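Local coordinates for Non-structural protein 5 (Modoc virus, PDB 2WA2) that probably methylates the cap of viral RNA at guanine N7 and the ribose 2'-O, taking the methyl group from S-adenosylmethionine, at residues A[34-39]-A[222-227]; A[79-84]-A[103-108]; A[110-115]-A[134-139]. The protein carries 4 engineered substitutions. All blocks are in the same frame, centred on the assembly; numbering follows the deposited sequence.

Contact 1: residues A[34-39]-A[222-227]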
loop_
_atom_site.group_PDB
_atom_site.type_symbol
_atom_site.label_atom_id
_atom_site.label_comp_id
_atom_site.label_asym_id
_atom_site.label_seq_id
_atom_site.Cartn_x
_atom_site.Cartn_y
_atom_site.Cartn_z
ATOM N N MET A 34 10.014 11.075 -16.676
ATOM C CA MET A 34 8.979 12.033 -16.257
ATOM C C MET A 34 7.728 11.965 -17.146
ATOM O O MET A 34 6.606 12.003 -16.639
ATOM C CB MET A 34 9.549 13.464 -16.124
ATOM C CG MET A 34 10.527 13.644 -14.919
ATOM S SD MET A 34 9.694 13.357 -13.329
ATOM C CE MET A 34 10.909 12.588 -12.274
ATOM N N ALA A 35 7.922 11.855 -18.459
ATOM C CA ALA A 35 6.827 11.672 -19.417
ATOM C C ALA A 35 6.142 10.316 -19.200
ATOM O O ALA A 35 4.924 10.225 -19.215
ATOM C CB ALA A 35 7.355 11.754 -20.843
ATOM N N TYR A 36 6.929 9.256 -19.015
ATOM C CA TYR A 36 6.349 7.917 -18.893
ATOM C C TYR A 36 5.436 7.786 -17.660
ATOM O O TYR A 36 4.339 7.193 -17.713
ATOM C CB TYR A 36 7.444 6.834 -18.829
ATOM C CG TYR A 36 6.883 5.472 -18.431
ATOM C CD1 TYR A 36 5.978 4.827 -19.240
ATOM C CD2 TYR A 36 7.278 4.843 -17.249
ATOM C CE1 TYR A 36 5.452 3.597 -18.887
ATOM C CE2 TYR A 36 6.774 3.602 -16.886
ATOM C CZ TYR A 36 5.855 2.988 -17.715
ATOM O OH TYR A 36 5.322 1.774 -17.430
ATOM N N ARG A 37 5.901 8.340 -16.548
ATOM C CA ARG A 37 5.288 8.047 -15.271
ATOM C C ARG A 37 3.856 8.549 -15.132
ATOM O O ARG A 37 3.105 7.962 -14.383
ATOM C CB ARG A 37 6.161 8.539 -14.119
ATOM C CG ARG A 37 5.996 10.004 -13.831
ATOM C CD ARG A 37 7.216 10.535 -13.199
ATOM N NE ARG A 37 7.143 10.581 -11.756
ATOM C CZ ARG A 37 7.145 11.712 -11.055
ATOM N NH1 ARG A 37 7.179 12.897 -11.672
ATOM N NH2 ARG A 37 7.104 11.665 -9.737
ATOM N N ARG A 38 3.515 9.638 -15.833
ATOM C CA ARG A 38 2.165 10.234 -15.826
ATOM C C ARG A 38 1.261 9.815 -16.989
ATOM O O ARG A 38 0.096 10.204 -17.017
ATOM C CB ARG A 38 2.261 11.774 -15.838
ATOM C CG ARG A 38 3.165 12.298 -16.955
ATOM C CD ARG A 38 2.737 13.633 -17.572
ATOM N NE ARG A 38 3.261 13.702 -18.947
ATOM C CZ ARG A 38 4.279 14.474 -19.347
ATOM N NH1 ARG A 38 4.879 15.302 -18.490
ATOM N NH2 ARG A 38 4.693 14.436 -20.618
ATOM N N ARG A 39 1.784 9.052 -17.945
ATOM C CA ARG A 39 1.037 8.667 -19.148
ATOM C C ARG A 39 -0.225 7.865 -18.814
ATOM O O ARG A 39 -0.146 6.748 -18.302
ATOM C CB ARG A 39 1.950 7.892 -20.107
ATOM C CG ARG A 39 1.548 7.930 -21.581
ATOM C CD ARG A 39 2.655 7.292 -22.453
ATOM N NE ARG A 39 3.846 8.152 -22.548
ATOM C CZ ARG A 39 5.097 7.716 -22.734
ATOM N NH1 ARG A 39 5.356 6.412 -22.852
ATOM N NH2 ARG A 39 6.104 8.592 -22.797
ATOM N N SER A 222 -2.065 5.454 -9.230
ATOM C CA SER A 222 -0.625 5.157 -9.088
ATOM C C SER A 222 0.104 5.521 -10.375
ATOM O O SER A 222 -0.404 5.270 -11.471
ATOM C CB SER A 222 -0.384 3.682 -8.794
ATOM O OG SER A 222 -0.850 3.335 -7.510
ATOM N N ARG A 223 1.323 6.050 -10.230
ATOM C CA ARG A 223 2.138 6.426 -11.392
ATOM C C ARG A 223 2.708 5.197 -12.098
ATOM O O ARG A 223 2.875 4.130 -11.498
ATOM C CB ARG A 223 3.268 7.356 -10.979
ATOM C CG ARG A 223 2.814 8.714 -10.441
ATOM C CD ARG A 223 4.044 9.607 -10.391
ATOM N NE ARG A 223 3.798 10.890 -9.750
ATOM C CZ ARG A 223 4.295 11.240 -8.565
ATOM N NH1 ARG A 223 5.073 10.406 -7.883
ATOM N NH2 ARG A 223 4.010 12.436 -8.063
ATOM N N ASN A 224 3.034 5.346 -13.373
ATOM C CA ASN A 224 3.509 4.188 -14.127
ATOM C C ASN A 224 4.903 3.755 -13.684
ATOM O O ASN A 224 5.319 2.638 -13.965
ATOM C CB ASN A 224 3.521 4.465 -15.624
ATOM C CG ASN A 224 2.123 4.756 -16.197
ATOM O OD1 ASN A 224 1.125 4.150 -15.800
ATOM N ND2 ASN A 224 2.068 5.692 -17.146
ATOM N N SER A 225 5.597 4.646 -12.969
ATOM C CA SER A 225 6.943 4.364 -12.437
ATOM C C SER A 225 6.950 3.513 -11.161
ATOM O O SER A 225 8.015 3.255 -10.583
ATOM C CB SER A 225 7.640 5.709 -12.157
ATOM O OG SER A 225 6.730 6.525 -11.438
ATOM N N THR A 226 5.761 3.094 -10.695
ATOM C CA THR A 226 5.702 2.123 -9.606
ATOM C C THR A 226 4.716 1.016 -9.981
ATOM O O THR A 226 3.686 1.314 -10.559
ATOM C CB THR A 226 5.266 2.766 -8.260
ATOM O OG1 THR A 226 5.087 1.737 -7.291
ATOM C CG2 THR A 226 3.951 3.587 -8.399
ATOM N N HIS A 227 5.056 -0.223 -9.635
ATOM C CA HIS A 227 4.184 -1.372 -9.859
ATOM C C HIS A 227 3.365 -1.639 -8.591
ATOM O O HIS A 227 2.768 -2.711 -8.475
ATOM C CB HIS A 227 5.045 -2.582 -10.185
ATOM C CG HIS A 227 4.383 -3.600 -11.069
ATOM N ND1 HIS A 227 3.237 -4.279 -10.704
ATOM C CD2 HIS A 227 4.753 -4.096 -12.276
ATOM C CE1 HIS A 227 2.917 -5.137 -11.664
ATOM N NE2 HIS A 227 3.827 -5.052 -12.623
#
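Both N-H groups of the N224 side-chain amide are spent on backbone carbonyls at the C-terminal end of helix 30-38: ND2 lies 2.8 Å from Y36 O and 2.7 Å from R39 O. This is C-terminal helix capping from a distance: an asparagine of a type I turn (R223 to T226) adds its N-H groups to carbonyl oxygens at the helix end. Both oxygens lie close to the N224 amide plane; ND2 stands nearly along the C=O axis of Y36 and on a lone pair of the R39 carbonyl. CG, anti to the carbonyl carbon (chi1 -62°), starts the amide that way. Y36 O is gripped twice, since R39 N also donates to it. A third bond, N224 N to R37 O at 2.8 Å, fixes the backbone of the turn, and R253 NH1 of helix 239-254 holds N224 OD1, consistent with a fixed amide orientation. N224 CB makes a CH-pi contact over one face of the Y36 ring, 3.8 Å from its centroid, and the Y36 hydroxyl is bonded to L250 O. R37 and R223 run side by side despite their like charge, their guanidinium planes 38° apart. R223 NE and M34 CE lie over opposite faces of the R37 guanidinium, both offset toward the rim. R37 NH2 sits over the centre of the R223 guanidinium, 3.0 Å from R223 NH1, two donors with no bond between them.

Contact 2: residues A[79-84]-A[103-108]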
loop_
_atom_site.group_PDB
_atom_site.type_symbol
_atom_site.label_atom_id
_atom_site.label_comp_id
_atom_site.label_asym_id
_atom_site.label_seq_id
_atom_site.Cartn_x
_atom_site.Cartn_y
_atom_site.Cartn_z
ATOM N N GLY A 79 -12.944 -1.331 -1.494
ATOM C CA GLY A 79 -11.725 -2.087 -1.220
ATOM C C GLY A 79 -11.489 -2.339 0.248
ATOM O O GLY A 79 -10.888 -3.339 0.628
ATOM N N VAL A 80 -11.972 -1.436 1.093
ATOM C CA VAL A 80 -11.726 -1.545 2.535
ATOM C C VAL A 80 -12.785 -0.799 3.330
ATOM O O VAL A 80 -13.073 0.368 3.044
ATOM C CB VAL A 80 -10.288 -1.016 2.932
ATOM C CG1 VAL A 80 -10.120 0.481 2.577
ATOM C CG2 VAL A 80 -9.996 -1.271 4.415
ATOM N N GLU A 81 -13.341 -1.474 4.334
ATOM C CA GLU A 81 -14.284 -0.853 5.259
ATOM C C GLU A 81 -13.505 -0.178 6.384
ATOM O O GLU A 81 -12.894 -0.840 7.213
ATOM C CB GLU A 81 -15.274 -1.894 5.806
ATOM C CG GLU A 81 -16.292 -1.331 6.859
ATOM C CD GLU A 81 -17.329 -0.327 6.280
ATOM O OE1 GLU A 81 -17.539 -0.256 5.031
ATOM O OE2 GLU A 81 -17.950 0.386 7.108
ATOM N N LEU A 82 -13.521 1.145 6.381
ATOM C CA LEU A 82 -12.806 1.916 7.387
ATOM C C LEU A 82 -13.731 2.003 8.610
ATOM O O LEU A 82 -14.792 2.602 8.544
ATOM C CB LEU A 82 -12.401 3.284 6.807
ATOM C CG LEU A 82 -11.381 3.257 5.652
ATOM C CD1 LEU A 82 -11.176 4.627 5.038
ATOM C CD2 LEU A 82 -10.028 2.642 6.045
ATOM N N LYS A 83 -13.353 1.360 9.711
ATOM C CA LYS A 83 -14.259 1.282 10.873
ATOM C C LYS A 83 -13.578 1.018 12.204
ATOM O O LYS A 83 -12.501 0.399 12.268
ATOM C CB LYS A 83 -15.340 0.205 10.639
ATOM C CG LYS A 83 -14.801 -1.201 10.656
ATOM C CD LYS A 83 -15.905 -2.241 10.710
ATOM C CE LYS A 83 -15.405 -3.575 10.219
ATOM N NZ LYS A 83 -14.430 -4.222 11.163
ATOM N N GLY A 84 -14.238 1.470 13.280
ATOM C CA GLY A 84 -13.771 1.182 14.640
ATOM C C GLY A 84 -12.386 1.741 14.896
ATOM O O GLY A 84 -12.122 2.895 14.573
ATOM N N GLN A 103 -14.005 9.487 8.369
ATOM C CA GLN A 103 -15.053 8.529 7.963
ATOM C C GLN A 103 -16.030 8.125 9.082
ATOM O O GLN A 103 -15.632 8.000 10.241
ATOM C CB GLN A 103 -14.430 7.301 7.288
ATOM C CG GLN A 103 -13.632 7.661 6.044
ATOM C CD GLN A 103 -14.460 8.407 5.017
ATOM O OE1 GLN A 103 -15.482 7.911 4.551
ATOM N NE2 GLN A 103 -14.027 9.615 4.670
ATOM N N PRO A 104 -17.323 7.904 8.730
ATOM C CA PRO A 104 -18.377 7.844 9.758
ATOM C C PRO A 104 -18.241 6.663 10.721
ATOM O O PRO A 104 -18.603 6.791 11.890
ATOM C CB PRO A 104 -19.662 7.700 8.932
ATOM C CG PRO A 104 -19.212 7.046 7.653
ATOM C CD PRO A 104 -17.871 7.686 7.378
ATOM N N ASN A 105 -17.733 5.528 10.236
ATOM C CA ASN A 105 -17.658 4.316 11.055
ATOM C C ASN A 105 -16.379 4.214 11.897
ATOM O O ASN A 105 -16.260 3.342 12.757
ATOM C CB ASN A 105 -17.816 3.060 10.195
ATOM C CG ASN A 105 -19.105 3.060 9.354
ATOM O OD1 ASN A 105 -20.200 3.042 9.894
ATOM N ND2 ASN A 105 -18.958 3.050 8.033
ATOM N N VAL A 106 -15.426 5.094 11.636
ATOM C CA VAL A 106 -14.176 5.120 12.402
ATOM C C VAL A 106 -14.348 5.801 13.753
ATOM O O VAL A 106 -14.866 6.919 13.822
ATOM C CB VAL A 106 -13.079 5.850 11.604
ATOM C CG1 VAL A 106 -11.785 5.946 12.403
ATOM C CG2 VAL A 106 -12.831 5.094 10.291
ATOM N N ARG A 107 -13.873 5.122 14.797
ATOM C CA ARG A 107 -13.931 5.612 16.173
ATOM C C ARG A 107 -12.621 6.213 16.663
ATOM O O ARG A 107 -12.632 7.185 17.409
ATOM C CB ARG A 107 -14.415 4.513 17.109
ATOM C CG ARG A 107 -15.932 4.310 16.998
ATOM C CD ARG A 107 -16.422 3.284 18.005
ATOM N NE ARG A 107 -16.924 3.902 19.241
ATOM C CZ ARG A 107 -16.204 4.083 20.354
ATOM N NH1 ARG A 107 -14.923 3.711 20.405
ATOM N NH2 ARG A 107 -16.766 4.653 21.422
ATOM N N GLU A 108 -11.500 5.643 16.241
ATOM C CA GLU A 108 -10.176 6.204 16.556
ATOM C C GLU A 108 -9.123 5.752 15.542
ATOM O O GLU A 108 -9.291 4.726 14.861
ATOM C CB GLU A 108 -9.739 5.797 17.971
ATOM C CG GLU A 108 -9.536 4.316 18.125
ATOM C CD GLU A 108 -9.116 3.912 19.521
ATOM O OE1 GLU A 108 -8.847 4.803 20.366
ATOM O OE2 GLU A 108 -9.065 2.690 19.777
HETATM O O HOH W 1 -16.480 4.649 7.673
#
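N105 leans over the backbone of 79-84, and its side chain can be followed atom by atom. CB rests 3.5 Å from L82 O and also touches K83 CB. CG turns anti to the carbonyl carbon (chi1 -55°), which carries it to the E81 carboxylate, and ND2 ends 3.0 Å from E81 OE2. The angle there is too poor for a hydrogen bond, and the two side chains cross at about a right angle. A water serves ND2 better: it accepts from ND2 and from N105 N and donates to L82 O at 2.8 Å, tying loop to turn. These residues flank the first beta-alpha-beta crossover of the Rossmann-like methyltransferase fold, where strand 86-89 leads through helix 95-101 to the parallel strand 106-112. Pairing opens at a parallel bridge between G84 and V106: G84 N donates to N105 O at 2.8 Å, and G84 O receives R107 N at 2.8 Å and the longer E108 N at 3.3 Å. Both donors reach G84 O from the same face of its carbonyl plane, and two successive N-H groups sharing one oxygen form a bulge of the classic kind, here between parallel partners. V106 CG2 packs 3.9 Å from L82 CB, and L82 CD1 reaches Q103 CG, beside D75 of helix 66-76.

Contact 3: residues A[110-115]-A[134-139]. With SAM (S-adenosylmethionine), chain C.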
loop_
_atom_site.group_PDB
_atom_site.type_symbol
_atom_site.label_atom_id
_atom_site.label_comp_id
_atom_site.label_asym_id
_atom_site.label_seq_id
_atom_site.Cartn_x
_atom_site.Cartn_y
_atom_site.Cartn_z
ATOM N N LYS A 110 -4.965 5.068 15.341
ATOM C CA LYS A 110 -3.686 4.938 15.955
ATOM C C LYS A 110 -2.663 4.801 14.811
ATOM O O LYS A 110 -2.616 3.775 14.090
ATOM C CB LYS A 110 -3.699 3.722 16.873
ATOM C CG LYS A 110 -4.749 3.829 18.007
ATOM C CD LYS A 110 -4.554 2.661 18.961
ATOM C CE LYS A 110 -5.519 2.676 20.137
ATOM N NZ LYS A 110 -5.287 1.429 20.988
ATOM N N ALA A 111 -1.865 5.853 14.658
ATOM C CA ALA A 111 -0.942 6.048 13.538
ATOM C C ALA A 111 0.530 5.964 14.001
ATOM O O ALA A 111 0.899 6.517 15.044
ATOM C CB ALA A 111 -1.233 7.404 12.886
ATOM N N TYR A 112 1.347 5.241 13.244
ATOM C CA TYR A 112 2.727 4.931 13.638
ATOM C C TYR A 112 3.683 5.114 12.473
ATOM O O TYR A 112 3.389 4.682 11.353
ATOM C CB TYR A 112 2.814 3.482 14.173
ATOM C CG TYR A 112 1.918 3.244 15.356
ATOM C CD1 TYR A 112 2.362 3.520 16.655
ATOM C CD2 TYR A 112 0.602 2.783 15.183
ATOM C CE1 TYR A 112 1.517 3.321 17.757
ATOM C CE2 TYR A 112 -0.255 2.571 16.291
ATOM C CZ TYR A 112 0.214 2.849 17.555
ATOM O OH TYR A 112 -0.603 2.655 18.652
ATOM N N THR A 113 4.836 5.743 12.726
ATOM C CA THR A 113 5.831 5.864 11.668
ATOM C C THR A 113 7.237 6.050 12.251
ATOM O O THR A 113 7.391 6.439 13.419
ATOM C CB THR A 113 5.434 6.994 10.670
ATOM O OG1 THR A 113 6.029 6.747 9.386
ATOM C CG2 THR A 113 5.764 8.388 11.212
ATOM N N LEU A 114 8.245 5.723 11.456
ATOM C CA LEU A 114 9.636 5.833 11.880
ATOM C C LEU A 114 9.991 7.281 12.235
ATOM O O LEU A 114 10.440 7.549 13.339
ATOM C CB LEU A 114 10.554 5.366 10.773
ATOM C CG LEU A 114 11.082 3.945 10.735
ATOM C CD1 LEU A 114 12.159 3.960 9.672
ATOM C CD2 LEU A 114 11.671 3.492 12.082
ATOM N N GLY A 115 9.812 8.199 11.280
ATOM C CA GLY A 115 9.950 9.631 11.539
ATOM C C GLY A 115 11.376 9.998 11.918
ATOM O O GLY A 115 11.614 11.068 12.466
ATOM N N THR A 134 -4.214 9.522 17.150
ATOM C CA THR A 134 -2.990 9.556 17.934
ATOM C C THR A 134 -1.821 9.204 17.024
ATOM O O THR A 134 -1.726 8.064 16.536
ATOM C CB THR A 134 -3.022 8.550 19.099
ATOM O OG1 THR A 134 -4.142 8.846 19.935
ATOM C CG2 THR A 134 -1.727 8.633 19.907
ATOM N N PHE A 135 -0.947 10.185 16.788
ATOM C CA PHE A 135 0.262 9.949 15.999
ATOM C C PHE A 135 1.388 9.569 16.931
ATOM O O PHE A 135 1.597 10.229 17.971
ATOM C CB PHE A 135 0.662 11.182 15.202
ATOM C CG PHE A 135 -0.199 11.432 14.010
ATOM C CD1 PHE A 135 -0.067 10.655 12.873
ATOM C CD2 PHE A 135 -1.102 12.483 13.998
ATOM C CE1 PHE A 135 -0.871 10.903 11.735
ATOM C CE2 PHE A 135 -1.890 12.734 12.894
ATOM C CZ PHE A 135 -1.769 11.937 11.751
ATOM N N LYS A 136 2.082 8.496 16.578
ATOM C CA LYS A 136 3.311 8.149 17.248
ATOM C C LYS A 136 4.485 7.972 16.274
ATOM O O LYS A 136 4.533 7.008 15.512
ATOM C CB LYS A 136 3.128 6.935 18.160
ATOM C CG LYS A 136 4.213 6.889 19.271
ATOM C CD LYS A 136 3.602 6.875 20.691
ATOM C CE LYS A 136 3.158 5.451 21.139
ATOM N NZ LYS A 136 4.228 4.362 21.159
ATOM N N SER A 137 5.420 8.915 16.299
ATOM C CA SER A 137 6.670 8.772 15.559
ATOM C C SER A 137 7.686 7.995 16.388
ATOM O O SER A 137 7.422 7.629 17.551
ATOM C CB SER A 137 7.238 10.135 15.124
ATOM O OG SER A 137 6.268 10.818 14.350
ATOM N N LYS A 138 8.831 7.729 15.783
ATOM C CA LYS A 138 9.919 7.002 16.406
ATOM C C LYS A 138 9.492 5.604 16.847
ATOM O O LYS A 138 9.756 5.175 17.980
ATOM C CB LYS A 138 10.505 7.815 17.588
ATOM C CG LYS A 138 10.655 9.282 17.273
ATOM C CD LYS A 138 11.739 9.538 16.297
ATOM C CE LYS A 138 11.948 11.068 16.152
ATOM N NZ LYS A 138 12.876 11.307 15.016
ATOM N N VAL A 139 8.840 4.895 15.923
ATOM C CA VAL A 139 8.420 3.506 16.117
ATOM C C VAL A 139 8.710 2.742 14.829
ATOM O O VAL A 139 8.342 3.207 13.720
ATOM C CB VAL A 139 6.879 3.394 16.444
ATOM C CG1 VAL A 139 6.445 1.958 16.449
ATOM C CG2 VAL A 139 6.571 3.997 17.807
HETATM N N SAM C . 0.049 6.687 3.634
HETATM C CA SAM C . 1.074 7.781 3.702
HETATM C C SAM C . 0.399 9.151 3.574
HETATM O O SAM C . -0.771 9.210 3.179
HETATM O OXT SAM C . 0.981 10.221 3.835
HETATM C CB SAM C . 2.110 7.610 2.591
HETATM C CG SAM C . 3.040 6.422 2.797
HETATM S SD SAM C . 4.389 6.957 3.863
HETATM C CE SAM C . 5.505 7.619 2.584
HETATM C "C5'" SAM C . 5.277 5.420 4.188
HETATM C "C4'" SAM C . 6.033 5.642 5.498
HETATM O "O4'" SAM C . 6.368 4.433 6.130
HETATM C "C3'" SAM C . 7.354 6.372 5.270
HETATM O "O3'" SAM C . 7.195 7.682 5.757
HETATM C "C2'" SAM C . 8.384 5.620 6.094
HETATM O "O2'" SAM C . 9.102 6.519 6.901
HETATM C "C1'" SAM C . 7.500 4.695 6.935
HETATM N N9 SAM C . 8.170 3.457 7.320
HETATM C C8 SAM C . 8.963 2.667 6.522
HETATM N N7 SAM C . 9.375 1.613 7.234
HETATM C C5 SAM C . 8.853 1.743 8.484
HETATM C C6 SAM C . 8.954 0.950 9.629
HETATM N N6 SAM C . 9.680 -0.153 9.655
HETATM N N1 SAM C . 8.266 1.337 10.763
HETATM C C2 SAM C . 7.518 2.485 10.781
HETATM N N3 SAM C . 7.407 3.285 9.661
HETATM C C4 SAM C . 8.089 2.895 8.541
#
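A111 and F135 face the same side of two parallel strands, while Y112 and K136 lie on the other, the alternation of the strand part. F135 turns CG anti to its carbonyl carbon (chi1 -75°), and its ring meets the methyl group of A111 obliquely, with CD1 3.5 Å from A111 CB; S97 of helix 95-101 touches both side chains. On the other face the Y112 ring crosses the K136 chain obliquely, CD1 lying 3.8 Å from K136 CB, and V139 CG1 makes a looser approach to the same ring. Between these layers runs the ladder of strands 106-112 and 133-136, the latter the outermost strand on this flank of the Rossmann-like sheet: A111 N donates to T134 O, K136 N to A111 O and T113 N to K136 O. Beyond it the segments stay joined through V139 N to T113 O and K138 N to L114 O. The K138 chain bends at chi2, which starts CD back toward 110-115, and NZ donates to G115 O at 2.9 Å, from above the carbonyl plane. Just past the strands, T113, L114 and V139 form part of the S-adenosylmethionine pocket. L114 lays CG over one face of the adenine, 3.8 Å from its C6, while T113 OG1 comes 3.5 Å from the ribose C1'. L114 N and V139 O come close to adenine N3 and C2, but off the ring plane. Hydrogen bonds to the ligand come from outside this contact, including V141 N and D140 OD1, which implies a mainly apolar, shape-based hold on the ring here.

In the fold
Contacts 2 and 3 share strand 106-112, contact 2 at its start and contact 3 at its end, with centres 19 Å apart; together they place that strand between its neighbours 86-89 and 133-136. Contact 3 touches S-adenosylmethionine directly, whereas the nearest side chains named for the others, L82 in contact 2 and R223 in contact 1, remain about 11 Å from it. Contact 1 lies on the opposite side of the chain's centre from contact 2, their nearest atoms about 14 Å apart, and is about 17 Å from contact 3 by the same measure. It joins an N-terminal helix to the loop between the last two strands in sequence, so its segments bracket both other contacts along the chain.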